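Local coordinates for macrolide 2'-phosphotransferase MphH (Brachybacterium faecium, PDB 5UXD), which probably phosphorylates the 2'-hydroxyl of macrolide antibiotics, and is captured here with azithromycin bound, at residues A[4-7]-A[8-12]; A[53-56]-A[57-60]; A[63-66]-A[67-71]; A[127-130]-A[131-135]; A[205-209]-A[210-214]. All coordinates share one frame; numbering follows the deposited sequence.

Overall arrangement
Interactions 1, 2 and 3 follow the N-terminal part of a kinase-like fold: the start of helix 7-16, the turn after strand 47-53, and the body of helix 59-72, whose first residues already belong to interaction 2. Interaction 1 is peripheral, its centre 20 Å from that of interaction 2 and 40 Å from that of interaction 4. Met-71 of interaction 3 packs on Val-135 of interaction 4, and Val-128 of interaction 4 on Val-214 of interaction 5. The hairpin of interaction 5 stands between magnesium-binding His-203 and Asp-216 in sequence; the side chain of Glu-65 in interaction 3 lies about 6 Å from that of Asp-216.

Interaction 1 (A[4-7]-A[8-12])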
loop_
_atom_site.group_PDB
_atom_site.type_symbol
_atom_site.label_atom_id
_atom_site.label_comp_id
_atom_site.label_asym_id
_atom_site.label_seq_id
_atom_site.Cartn_x
_atom_site.Cartn_y
_atom_site.Cartn_z
ATOM N N PRO A 4 3.862 24.702 -12.331
ATOM C CA PRO A 4 5.048 24.285 -13.079
ATOM C C PRO A 4 5.444 25.293 -14.143
ATOM O O PRO A 4 4.607 25.991 -14.724
ATOM C CB PRO A 4 4.608 22.966 -13.713
ATOM C CG PRO A 4 3.151 23.163 -13.937
ATOM C CD PRO A 4 2.648 24.013 -12.797
ATOM N N GLU A 5 6.749 25.348 -14.410
ATOM C CA GLU A 5 7.252 26.239 -15.452
ATOM C C GLU A 5 7.069 25.659 -16.848
ATOM O O GLU A 5 6.998 26.420 -17.820
ATOM C CB GLU A 5 8.729 26.543 -15.226
ATOM C CG GLU A 5 9.001 27.457 -14.059
ATOM C CD GLU A 5 10.474 27.551 -13.752
ATOM O OE1 GLU A 5 11.230 28.073 -14.597
ATOM O OE2 GLU A 5 10.872 27.094 -12.663
ATOM N N ASP A 6 7.019 24.332 -16.978
ATOM C CA ASP A 6 6.716 23.689 -18.262
ATOM C C ASP A 6 5.216 23.435 -18.446
ATOM O O ASP A 6 4.790 22.370 -18.909
ATOM C CB ASP A 6 7.515 22.398 -18.393
ATOM C CG ASP A 6 7.170 21.376 -17.320
ATOM O OD1 ASP A 6 7.312 20.170 -17.596
ATOM O OD2 ASP A 6 6.756 21.769 -16.207
ATOM N N LEU A 7 4.394 24.430 -18.102
ATOM C CA LEU A 7 2.946 24.292 -18.230
ATOM C C LEU A 7 2.538 23.931 -19.652
ATOM O O LEU A 7 1.680 23.063 -19.851
ATOM C CB LEU A 7 2.260 25.583 -17.784
ATOM C CG LEU A 7 0.748 25.653 -17.991
ATOM C CD1 LEU A 7 0.057 24.502 -17.271
ATOM C CD2 LEU A 7 0.209 26.999 -17.493
ATOM N N ASP A 8 3.151 24.575 -20.655
ATOM C CA ASP A 8 2.737 24.360 -22.039
ATOM C C ASP A 8 3.037 22.941 -22.493
ATOM O O ASP A 8 2.218 22.315 -23.177
ATOM C CB ASP A 8 3.428 25.363 -22.967
ATOM C CG ASP A 8 2.662 26.659 -23.097
ATOM O OD1 ASP A 8 1.603 26.803 -22.454
ATOM O OD2 ASP A 8 3.128 27.540 -23.844
ATOM N N ALA A 9 4.208 22.419 -22.129
ATOM C CA ALA A 9 4.530 21.039 -22.473
ATOM C C ALA A 9 3.550 20.058 -21.829
ATOM O O ALA A 9 3.177 19.054 -22.448
ATOM C CB ALA A 9 5.969 20.719 -22.062
ATOM N N LEU A 10 3.117 20.328 -20.589
ATOM C CA LEU A 10 2.194 19.408 -19.918
ATOM C C LEU A 10 0.803 19.470 -20.541
ATOM O O LEU A 10 0.131 18.442 -20.691
ATOM C CB LEU A 10 2.120 19.729 -18.425
ATOM C CG LEU A 10 3.337 19.375 -17.572
ATOM C CD1 LEU A 10 3.304 20.160 -16.256
ATOM C CD2 LEU A 10 3.381 17.864 -17.293
ATOM N N LEU A 11 0.356 20.669 -20.912
ATOM C CA LEU A 11 -0.945 20.786 -21.559
ATOM C C LEU A 11 -0.937 20.093 -22.910
ATOM O O LEU A 11 -1.943 19.497 -23.311
ATOM C CB LEU A 11 -1.334 22.258 -21.723
ATOM C CG LEU A 11 -1.620 23.078 -20.461
ATOM C CD1 LEU A 11 -1.906 24.543 -20.828
ATOM C CD2 LEU A 11 -2.784 22.473 -19.687
ATOM N N ASP A 12 0.182 20.192 -23.637
ATOM C CA ASP A 12 0.307 19.511 -24.921
ATOM C C ASP A 12 0.261 18.008 -24.732
ATOM O O ASP A 12 -0.354 17.290 -25.527
ATOM C CB ASP A 12 1.612 19.906 -25.622
ATOM C CG ASP A 12 1.550 21.277 -26.275
ATOM O OD1 ASP A 12 0.433 21.772 -26.547
ATOM O OD2 ASP A 12 2.632 21.854 -26.527
#
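Leu-7 and Leu-11 meet one turn apart at the start of a helix. CD1 of Leu-7 lies 3.9 Å from CG of Leu-11, so one branch of the first leucine rests on the branch point of the second, the two side chains slanting across each other. Leu-7 carries CG on the side of its carbonyl carbon and away from its own N (chi1 174°), which swings the isobutyl group along the chain in the direction of Leu-11. The backbone joins the same two residues: Leu-11 N donates to Leu-7 O over 2.9 Å, with an angle of 161° at the hydrogen, and CG of Leu-11 sits 3.4 Å from that oxygen. This is the first turn of helix 7-16, with Asp-6 in the N-cap position. Its carboxylate makes no capping bond; OD1 is instead turned to a salt bridge with Arg-36 on strand 35-42. The carbonyl of Asp-6 nevertheless enters the helical pattern, accepting from Leu-10 N at 3.1 Å. Leu-10, buried, brings CD1 up to two different groups: Asp-6 OD2 at 3.8 Å and Pro-4 CG, also at 3.8 Å. The methyl thus touches the proline ring and an oxygen of the aspartate, while the leucine's branch carbon CG is 3.6 Å from Asp-6 O. Pro-4, Leu-7 and Leu-10 all press on Leu-26 of strand 26-29, and Pro-4 and Leu-10 also touch Arg-36, the partner of the N-cap carboxylate.

Interaction 2 (A[53-56]-A[57-60]); sequences PRRP and DVLE
Arg-55 and Asp-57 form a salt bridge across two overlapping type I turns, Arg-55 to Val-58 and Pro-56 to Leu-59, which lead from strand 47-53 into helix 59-72. Val-58 N closes the first turn on Arg-55 O and Leu-59 N the second on Pro-56 O. From its root the arginine follows the aspartate: CB is 3.7 Å from Asp-57 OD2, and CD is 3.6 Å from the same oxygen. A bend at chi3 (-59°) then turns the guanidinium to the carboxylate. NE donates to both oxygens, to OD2 at 3.1 Å almost within the guanidinium plane and to OD1 at 3.2 Å from a more tilted position; each is met on its syn side. The two flat groups stand 40° apart, which keeps the pairing from being coplanar. NH2 adds a weak bond to Asp-57 OD1 at 3.3 Å and lies 3.5 Å from Val-58 CG1. The arginine tip is shared with the loop before strand 35-42, where NH2 makes a salt bridge with Asp-34 and NH1 bonds to Leu-33 O. Several acceptors therefore fix its rotation. Beneath this polar corner Pro-53 packs against the end of the turns and the first helical residue: its CB is 3.6 Å from Val-58 CG2, and its CG touches Leu-59 CD2 at 3.8 Å.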
loop_
_atom_site.group_PDB
_atom_site.type_symbol
_atom_site.label_atom_id
_atom_site.label_comp_id
_atom_site.label_asym_id
_atom_site.label_seq_id
_atom_site.Cartn_x
_atom_site.Cartn_y
_atom_site.Cartn_z
ATOM N N PRO A 53 5.447 8.819 -16.223
ATOM C CA PRO A 53 6.531 7.873 -15.905
ATOM C C PRO A 53 7.899 8.481 -16.183
ATOM O O PRO A 53 8.165 8.975 -17.282
ATOM C CB PRO A 53 6.242 6.673 -16.821
ATOM C CG PRO A 53 4.765 6.817 -17.189
ATOM C CD PRO A 53 4.533 8.304 -17.255
ATOM N N ARG A 54 8.769 8.454 -15.164
ATOM C CA ARG A 54 10.083 9.079 -15.282
ATOM C C ARG A 54 11.045 8.279 -16.156
ATOM O O ARG A 54 11.938 8.867 -16.782
ATOM C CB ARG A 54 10.701 9.276 -13.900
ATOM C CG ARG A 54 9.995 10.307 -13.036
ATOM C CD ARG A 54 10.841 10.629 -11.796
ATOM N NE ARG A 54 10.150 11.510 -10.854
ATOM C CZ ARG A 54 10.127 12.837 -10.956
ATOM N NH1 ARG A 54 10.750 13.434 -11.964
ATOM N NH2 ARG A 54 9.478 13.567 -10.056
ATOM N N ARG A 55 10.900 6.956 -16.194
ATOM C CA ARG A 55 11.806 6.057 -16.902
ATOM C C ARG A 55 10.996 4.886 -17.432
ATOM O O ARG A 55 10.010 4.482 -16.801
ATOM C CB ARG A 55 12.926 5.512 -15.996
ATOM C CG ARG A 55 13.678 6.535 -15.159
ATOM C CD ARG A 55 14.588 5.850 -14.145
ATOM N NE ARG A 55 13.854 4.981 -13.233
ATOM C CZ ARG A 55 13.158 5.409 -12.182
ATOM N NH1 ARG A 55 13.099 6.704 -11.909
ATOM N NH2 ARG A 55 12.517 4.543 -11.408
ATOM N N PRO A 56 11.411 4.284 -18.550
ATOM C CA PRO A 56 10.700 3.088 -19.039
ATOM C C PRO A 56 10.636 1.944 -18.024
ATOM O O PRO A 56 9.714 1.117 -18.086
ATOM C CB PRO A 56 11.513 2.695 -20.284
ATOM C CG PRO A 56 12.133 3.989 -20.744
ATOM C CD PRO A 56 12.474 4.718 -19.477
ATOM N N ASP A 57 11.564 1.876 -17.074
ATOM C CA ASP A 57 11.571 0.725 -16.174
ATOM C C ASP A 57 10.445 0.753 -15.140
ATOM O O ASP A 57 10.307 -0.216 -14.379
ATOM C CB ASP A 57 12.931 0.597 -15.474
ATOM C CG ASP A 57 13.272 1.801 -14.594
ATOM O OD1 ASP A 57 12.455 2.199 -13.738
ATOM O OD2 ASP A 57 14.388 2.330 -14.738
ATOM N N VAL A 58 9.635 1.811 -15.084
ATOM C CA VAL A 58 8.488 1.812 -14.174
ATOM C C VAL A 58 7.223 1.306 -14.846
ATOM O O VAL A 58 6.192 1.148 -14.166
ATOM C CB VAL A 58 8.219 3.217 -13.586
ATOM C CG1 VAL A 58 9.493 3.781 -12.958
ATOM C CG2 VAL A 58 7.638 4.165 -14.642
ATOM N N LEU A 59 7.278 1.009 -16.149
ATOM C CA LEU A 59 6.055 0.712 -16.886
ATOM C C LEU A 59 5.541 -0.699 -16.611
ATOM O O LEU A 59 4.330 -0.939 -16.710
ATOM C CB LEU A 59 6.299 0.908 -18.385
ATOM C CG LEU A 59 6.511 2.382 -18.746
ATOM C CD1 LEU A 59 6.914 2.518 -20.201
ATOM C CD2 LEU A 59 5.257 3.210 -18.440
ATOM N N GLU A 60 6.422 -1.629 -16.239
ATOM C CA GLU A 60 5.982 -2.978 -15.894
ATOM C C GLU A 60 5.093 -2.954 -14.658
ATOM O O GLU A 60 4.000 -3.538 -14.656
ATOM C CB GLU A 60 7.193 -3.884 -15.679
ATOM C CG GLU A 60 6.861 -5.369 -15.646
ATOM C CD GLU A 60 8.067 -6.225 -15.296
ATOM O OE1 GLU A 60 7.871 -7.387 -14.877
ATOM O OE2 GLU A 60 9.213 -5.742 -15.424
HETATM O O HOH W 1 11.652 1.387 -11.615
#

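Interaction 3 (A[63-66]-A[67-71])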
loop_
_atom_site.group_PDB
_atom_site.type_symbol
_atom_site.label_atom_id
_atom_site.label_comp_id
_atom_site.label_asym_id
_atom_site.label_seq_id
_atom_site.Cartn_x
_atom_site.Cartn_y
_atom_site.Cartn_z
ATOM N N ALA A 63 1.788 -1.457 -15.548
ATOM C CA ALA A 63 0.888 -2.289 -16.336
ATOM C C ALA A 63 0.157 -3.294 -15.452
ATOM O O ALA A 63 -1.043 -3.529 -15.634
ATOM C CB ALA A 63 1.655 -2.999 -17.449
ATOM N N VAL A 64 0.864 -3.897 -14.493
ATOM C CA VAL A 64 0.224 -4.820 -13.554
ATOM C C VAL A 64 -0.839 -4.089 -12.754
ATOM O O VAL A 64 -1.968 -4.572 -12.591
ATOM C CB VAL A 64 1.268 -5.458 -12.619
ATOM C CG1 VAL A 64 0.573 -6.272 -11.516
ATOM C CG2 VAL A 64 2.222 -6.341 -13.393
ATOM N N GLU A 65 -0.473 -2.916 -12.226
ATOM C CA GLU A 65 -1.395 -2.113 -11.434
ATOM C C GLU A 65 -2.626 -1.737 -12.245
ATOM O O GLU A 65 -3.751 -1.764 -11.731
ATOM C CB GLU A 65 -0.676 -0.864 -10.923
ATOM C CG GLU A 65 -1.575 0.120 -10.188
ATOM C CD GLU A 65 -0.833 1.356 -9.734
ATOM O OE1 GLU A 65 0.208 1.691 -10.347
ATOM O OE2 GLU A 65 -1.293 1.996 -8.767
ATOM N N GLY A 66 -2.438 -1.408 -13.524
ATOM C CA GLY A 66 -3.579 -1.084 -14.360
ATOM C C GLY A 66 -4.513 -2.262 -14.542
ATOM O O GLY A 66 -5.735 -2.110 -14.495
ATOM N N ARG A 67 -3.953 -3.453 -14.757
ATOM C CA ARG A 67 -4.794 -4.634 -14.895
ATOM C C ARG A 67 -5.518 -4.934 -13.593
ATOM O O ARG A 67 -6.694 -5.310 -13.600
ATOM C CB ARG A 67 -3.955 -5.836 -15.338
ATOM C CG ARG A 67 -3.504 -5.776 -16.801
ATOM C CD ARG A 67 -2.878 -7.101 -17.271
ATOM N NE ARG A 67 -1.573 -7.354 -16.656
ATOM C CZ ARG A 67 -0.405 -6.948 -17.146
ATOM N NH1 ARG A 67 -0.350 -6.236 -18.262
ATOM N NH2 ARG A 67 0.719 -7.239 -16.504
ATOM N N LEU A 68 -4.833 -4.759 -12.463
ATOM C CA LEU A 68 -5.468 -4.989 -11.172
ATOM C C LEU A 68 -6.625 -4.022 -10.946
ATOM O O LEU A 68 -7.725 -4.433 -10.559
ATOM C CB LEU A 68 -4.429 -4.869 -10.067
ATOM C CG LEU A 68 -5.028 -5.053 -8.688
ATOM C CD1 LEU A 68 -5.451 -6.494 -8.518
ATOM C CD2 LEU A 68 -3.993 -4.661 -7.690
ATOM N N LEU A 69 -6.397 -2.729 -11.201
ATOM C CA LEU A 69 -7.443 -1.730 -10.992
ATOM C C LEU A 69 -8.664 -2.003 -11.866
ATOM O O LEU A 69 -9.807 -1.821 -11.428
ATOM C CB LEU A 69 -6.890 -0.331 -11.274
ATOM C CG LEU A 69 -5.900 0.226 -10.251
ATOM C CD1 LEU A 69 -5.277 1.535 -10.759
ATOM C CD2 LEU A 69 -6.616 0.430 -8.926
ATOM N N ALA A 70 -8.441 -2.426 -13.111
ATOM C CA ALA A 70 -9.563 -2.678 -14.013
ATOM C C ALA A 70 -10.441 -3.818 -13.511
ATOM O O ALA A 70 -11.675 -3.721 -13.539
ATOM C CB ALA A 70 -9.045 -2.984 -15.416
ATOM N N MET A 71 -9.842 -4.905 -13.053
ATOM C CA MET A 71 -10.639 -6.029 -12.589
ATOM C C MET A 71 -11.229 -5.852 -11.205
ATOM O O MET A 71 -12.216 -6.484 -10.875
ATOM C CB MET A 71 -9.808 -7.318 -12.573
ATOM C CG MET A 71 -8.758 -7.382 -11.477
ATOM S SD MET A 71 -9.218 -8.298 -9.979
ATOM C CE MET A 71 -10.813 -8.930 -10.439
#
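Arg-67 N donates to Ala-63 O at 3.0 Å, the first of four successive i+4 to i bonds that tie these two turns of helix 59-72 together. Leu-68 N to Val-64 O and Leu-69 N to Glu-65 O follow, the latter at 2.9 Å; Ala-70 N to Gly-66 O completes the run. The arginine then folds back along the helix, bent at chi3 (-70°), and lays a face of its guanidinium over the carbonyl that its own N-H engages: Ala-63 O lies 3.7 Å from the plane, over its centre. NH2 reaches Val-64 CG2 at 3.6 Å, and NE goes outward to Thr-143 O. Around the helix from there, Glu-65 and Leu-69 run side by side, with CG of the glutamate 4.0 Å from Leu-69 CD1 and CG of the leucine 3.3 Å from Glu-65 O. Both touch Trp-83. Glu-65 OE1 also makes a long, weak ion pair with Arg-51, a GDP-binding residue on strand 47-53, an arrangement reminiscent of the pair between the C-helix glutamate and a strand lysine in protein kinases. Since Ala-63 O takes a straight backbone bond and also faces the guanidinium, the positive group probably adds to the polarisation of that carbonyl; on the other side of the helix, aliphatic carbons line the glutamate whose carboxylate reaches towards the nucleotide site.

Interaction 4 (A[127-130]-A[131-135])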
loop_
_atom_site.group_PDB
_atom_site.type_symbol
_atom_site.label_atom_id
_atom_site.label_comp_id
_atom_site.label_asym_id
_atom_site.label_seq_id
_atom_site.Cartn_x
_atom_site.Cartn_y
_atom_site.Cartn_z
ATOM N N SER A 127 -14.933 -3.636 6.795
ATOM C CA SER A 127 -15.846 -3.869 5.681
ATOM C C SER A 127 -15.112 -3.828 4.344
ATOM O O SER A 127 -15.335 -4.686 3.477
ATOM C CB SER A 127 -16.978 -2.836 5.701
ATOM O OG SER A 127 -17.843 -3.041 6.807
ATOM N N VAL A 128 -14.242 -2.834 4.150
ATOM C CA VAL A 128 -13.526 -2.763 2.875
ATOM C C VAL A 128 -12.614 -3.970 2.713
ATOM O O VAL A 128 -12.560 -4.591 1.640
ATOM C CB VAL A 128 -12.744 -1.435 2.767
ATOM C CG1 VAL A 128 -11.746 -1.480 1.608
ATOM C CG2 VAL A 128 -13.706 -0.276 2.589
ATOM N N VAL A 129 -11.940 -4.390 3.788
ATOM C CA VAL A 129 -10.970 -5.470 3.657
ATOM C C VAL A 129 -11.688 -6.784 3.357
ATOM O O VAL A 129 -11.218 -7.591 2.544
ATOM C CB VAL A 129 -10.081 -5.539 4.915
ATOM C CG1 VAL A 129 -9.134 -6.724 4.858
ATOM C CG2 VAL A 129 -9.282 -4.236 5.059
ATOM N N ALA A 130 -12.867 -6.990 3.951
ATOM C CA ALA A 130 -13.628 -8.202 3.643
ATOM C C ALA A 130 -14.047 -8.235 2.176
ATOM O O ALA A 130 -14.014 -9.296 1.535
ATOM C CB ALA A 130 -14.849 -8.315 4.554
ATOM N N GLN A 131 -14.444 -7.078 1.625
ATOM C CA GLN A 131 -14.805 -7.013 0.210
ATOM C C GLN A 131 -13.595 -7.276 -0.673
ATOM O O GLN A 131 -13.690 -8.014 -1.663
ATOM C CB GLN A 131 -15.417 -5.647 -0.131
ATOM C CG GLN A 131 -16.907 -5.691 -0.432
ATOM C CD GLN A 131 -17.369 -4.575 -1.369
ATOM O OE1 GLN A 131 -16.832 -3.468 -1.350
ATOM N NE2 GLN A 131 -18.374 -4.868 -2.188
ATOM N N LEU A 132 -12.451 -6.682 -0.332
ATOM C CA LEU A 132 -11.232 -6.939 -1.092
ATOM C C LEU A 132 -10.848 -8.413 -1.022
ATOM O O LEU A 132 -10.493 -9.026 -2.036
ATOM C CB LEU A 132 -10.096 -6.061 -0.565
ATOM C CG LEU A 132 -8.745 -6.304 -1.241
ATOM C CD1 LEU A 132 -8.775 -5.890 -2.703
ATOM C CD2 LEU A 132 -7.598 -5.633 -0.506
ATOM N N HIS A 133 -10.917 -9.000 0.176
ATOM C CA HIS A 133 -10.482 -10.376 0.360
ATOM C C HIS A 133 -11.453 -11.383 -0.237
ATOM O O HIS A 133 -11.092 -12.557 -0.376
ATOM C CB HIS A 133 -10.272 -10.644 1.848
ATOM C CG HIS A 133 -9.078 -9.937 2.412
ATOM N ND1 HIS A 133 -8.585 -10.190 3.675
ATOM C CD2 HIS A 133 -8.266 -8.994 1.872
ATOM C CE1 HIS A 133 -7.522 -9.434 3.887
ATOM N NE2 HIS A 133 -7.310 -8.697 2.808
ATOM N N ALA A 134 -12.670 -10.953 -0.587
ATOM C CA ALA A 134 -13.634 -11.815 -1.263
ATOM C C ALA A 134 -13.385 -11.918 -2.762
ATOM O O ALA A 134 -14.016 -12.757 -3.423
ATOM C CB ALA A 134 -15.054 -11.301 -1.010
ATOM N N VAL A 135 -12.482 -11.099 -3.304
ATOM C CA VAL A 135 -12.277 -11.032 -4.751
ATOM C C VAL A 135 -11.687 -12.345 -5.249
ATOM O O VAL A 135 -10.817 -12.934 -4.600
ATOM C CB VAL A 135 -11.369 -9.839 -5.103
ATOM C CG1 VAL A 135 -10.877 -9.937 -6.550
ATOM C CG2 VAL A 135 -12.089 -8.523 -4.872
#
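Val-129 and His-133 lie side by side one turn apart on helix 119-133, a methyl over an imidazole. CG1 of the valine lies over one face of the ring, 3.5 Å from its centroid and 21° off the normal, a CH-pi contact; within the ring, CE1 is its closest atom at 3.3 Å. The backbone links the same pair, His-133 N donating to Val-129 O at 2.8 Å. Leu-132 N to Val-128 O (2.9 Å) and Gln-131 N to Ser-127 O (3.2 Å) continue the alpha-helical pattern. The next bond, Ala-134 N to Ala-130 O, is weak, its N-H...O angle only 126°. The buried histidine has both ring nitrogens engaged: ND1 with Tyr-248 OH and NE2 with Asp-228 OD2. Two such bonds fix the turn of the ring under the valine methyl. Gln-131, pointing another way, has OE1 bonded to Asp-77 N. The tyrosine belongs to helix 238-250 and meets the imidazole with planes nearly perpendicular, while Val-129 and Ala-130 also touch it. On a further side Leu-132 packs on Leu-194 of strand 193-195 and Leu-72 of helix 59-72.

Interaction 5 (A[205-209]-A[210-214])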
loop_
_atom_site.group_PDB
_atom_site.type_symbol
_atom_site.label_atom_id
_atom_site.label_comp_id
_atom_site.label_asym_id
_atom_site.label_seq_id
_atom_site.Cartn_x
_atom_site.Cartn_y
_atom_site.Cartn_z
ATOM N N LEU A 205 -8.697 7.387 1.325
ATOM C CA LEU A 205 -9.360 8.670 1.451
ATOM C C LEU A 205 -10.579 8.471 2.327
ATOM O O LEU A 205 -11.247 7.426 2.251
ATOM C CB LEU A 205 -9.767 9.260 0.097
ATOM C CG LEU A 205 -8.687 9.273 -0.989
ATOM C CD1 LEU A 205 -9.261 9.721 -2.320
ATOM C CD2 LEU A 205 -7.534 10.161 -0.573
ATOM N N VAL A 206 -10.833 9.464 3.167
ATOM C CA VAL A 206 -11.865 9.342 4.183
ATOM C C VAL A 206 -12.863 10.478 4.046
ATOM O O VAL A 206 -12.533 11.597 3.635
ATOM C CB VAL A 206 -11.288 9.310 5.619
ATOM C CG1 VAL A 206 -10.532 8.004 5.870
ATOM C CG2 VAL A 206 -10.399 10.514 5.871
ATOM N N GLU A 207 -14.109 10.157 4.375
ATOM C CA GLU A 207 -15.179 11.137 4.501
ATOM C C GLU A 207 -16.002 10.747 5.720
ATOM O O GLU A 207 -16.517 9.626 5.778
ATOM C CB GLU A 207 -16.051 11.177 3.240
ATOM C CG GLU A 207 -15.321 11.657 1.980
ATOM C CD GLU A 207 -16.261 11.917 0.811
ATOM O OE1 GLU A 207 -17.416 11.447 0.852
ATOM O OE2 GLU A 207 -15.849 12.600 -0.150
ATOM N N ASP A 208 -16.109 11.655 6.692
ATOM C CA ASP A 208 -16.812 11.382 7.946
ATOM C C ASP A 208 -16.267 10.125 8.625
ATOM O O ASP A 208 -17.020 9.289 9.128
ATOM C CB ASP A 208 -18.319 11.271 7.719
ATOM C CG ASP A 208 -18.951 12.601 7.347
ATOM O OD1 ASP A 208 -18.362 13.650 7.684
ATOM O OD2 ASP A 208 -20.038 12.600 6.733
ATOM N N GLU A 209 -14.938 9.994 8.630
ATOM C CA GLU A 209 -14.181 8.905 9.247
ATOM C C GLU A 209 -14.431 7.552 8.587
ATOM O O GLU A 209 -14.016 6.514 9.127
ATOM C CB GLU A 209 -14.440 8.816 10.760
ATOM C CG GLU A 209 -14.527 10.179 11.449
ATOM C CD GLU A 209 -14.273 10.122 12.949
ATOM O OE1 GLU A 209 -13.960 11.183 13.531
ATOM O OE2 GLU A 209 -14.380 9.026 13.549
ATOM N N ARG A 210 -15.069 7.529 7.422
ATOM C CA ARG A 210 -15.268 6.306 6.659
ATOM C C ARG A 210 -14.375 6.328 5.430
ATOM O O ARG A 210 -14.146 7.388 4.837
ATOM C CB ARG A 210 -16.732 6.142 6.233
ATOM C CG ARG A 210 -17.677 5.948 7.403
ATOM C CD ARG A 210 -19.093 5.617 6.974
ATOM N NE ARG A 210 -19.961 5.525 8.143
ATOM C CZ ARG A 210 -20.566 6.569 8.702
ATOM N NH1 ARG A 210 -20.407 7.785 8.189
ATOM N NH2 ARG A 210 -21.331 6.401 9.773
ATOM N N ILE A 211 -13.875 5.156 5.055
ATOM C CA ILE A 211 -13.068 5.032 3.849
ATOM C C ILE A 211 -13.973 5.163 2.637
ATOM O O ILE A 211 -14.994 4.471 2.525
ATOM C CB ILE A 211 -12.323 3.691 3.834
ATOM C CG1 ILE A 211 -11.340 3.604 4.999
ATOM C CG2 ILE A 211 -11.600 3.486 2.504
ATOM C CD1 ILE A 211 -10.721 2.213 5.144
ATOM N N THR A 212 -13.613 6.065 1.730
ATOM C CA THR A 212 -14.340 6.222 0.484
ATOM C C THR A 212 -13.506 5.891 -0.742
ATOM O O THR A 212 -14.068 5.801 -1.840
ATOM C CB THR A 212 -14.877 7.651 0.344
ATOM O OG1 THR A 212 -13.788 8.584 0.397
ATOM C CG2 THR A 212 -15.864 7.960 1.470
ATOM N N ALA A 213 -12.198 5.705 -0.594
ATOM C CA ALA A 213 -11.353 5.278 -1.701
ATOM C C ALA A 213 -10.072 4.696 -1.135
ATOM O O ALA A 213 -9.625 5.089 -0.054
ATOM C CB ALA A 213 -11.034 6.440 -2.651
ATOM N N VAL A 214 -9.474 3.776 -1.889
ATOM C CA VAL A 214 -8.194 3.182 -1.537
ATOM C C VAL A 214 -7.253 3.343 -2.724
ATOM O O VAL A 214 -7.630 3.069 -3.873
ATOM C CB VAL A 214 -8.347 1.705 -1.121
ATOM C CG1 VAL A 214 -6.990 1.082 -0.814
ATOM C CG2 VAL A 214 -9.258 1.612 0.107
#
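Leu-205 and Ala-213 pair across a beta hairpin, strand 204-207 with strand 210-214, closed by a type I' turn from Glu-207 to Arg-210. Leu-205 N donates to Ala-213 O at 2.8 Å, and CD1 of the leucine touches the alanine CB at 3.7 Å. A classic beta bulge breaks the register here: Thr-212 and Ala-213 both face Leu-205, whose carbonyl oxygen takes a straight bond from Thr-212 N at 2.8 Å and a weak one from Ala-213 N at 3.5 Å. Thr-212 places OG1 between its own N and carbonyl carbon (chi1 58°), bringing the hydroxyl near the same oxygen as well as near Pro-97 O, a weak partner. Past the bulge, Val-206 stands opposite Ile-211, their side chains on the sheet face away from Leu-205 and Ala-213. At the turn Glu-207 and Arg-210 bond both ways: Glu-207 N to Arg-210 O at 2.8 Å, in the carbonyl plane, and Arg-210 N to Glu-207 O at 3.0 Å, the donor well above the plane of the Glu-207 carbonyl. Positive phi values at Asp-208 and Glu-209 make this tight reversal possible.

Helix 119-133 backs the outer strand: Ile-211 packs on Tyr-121 and Leu-125, and its N bonds to Ser-124 OG. On the leucine side, Leu-205 touches Leu-96, a GDP-binding residue, and the hairpin links His-203 to Asp-216, both magnesium-binding, consistent with the hairpin after the catalytic loop in kinase folds. Between the strands, Val-206 CA approaches Arg-210 O to 3.1 Å in a CA-H...O contact.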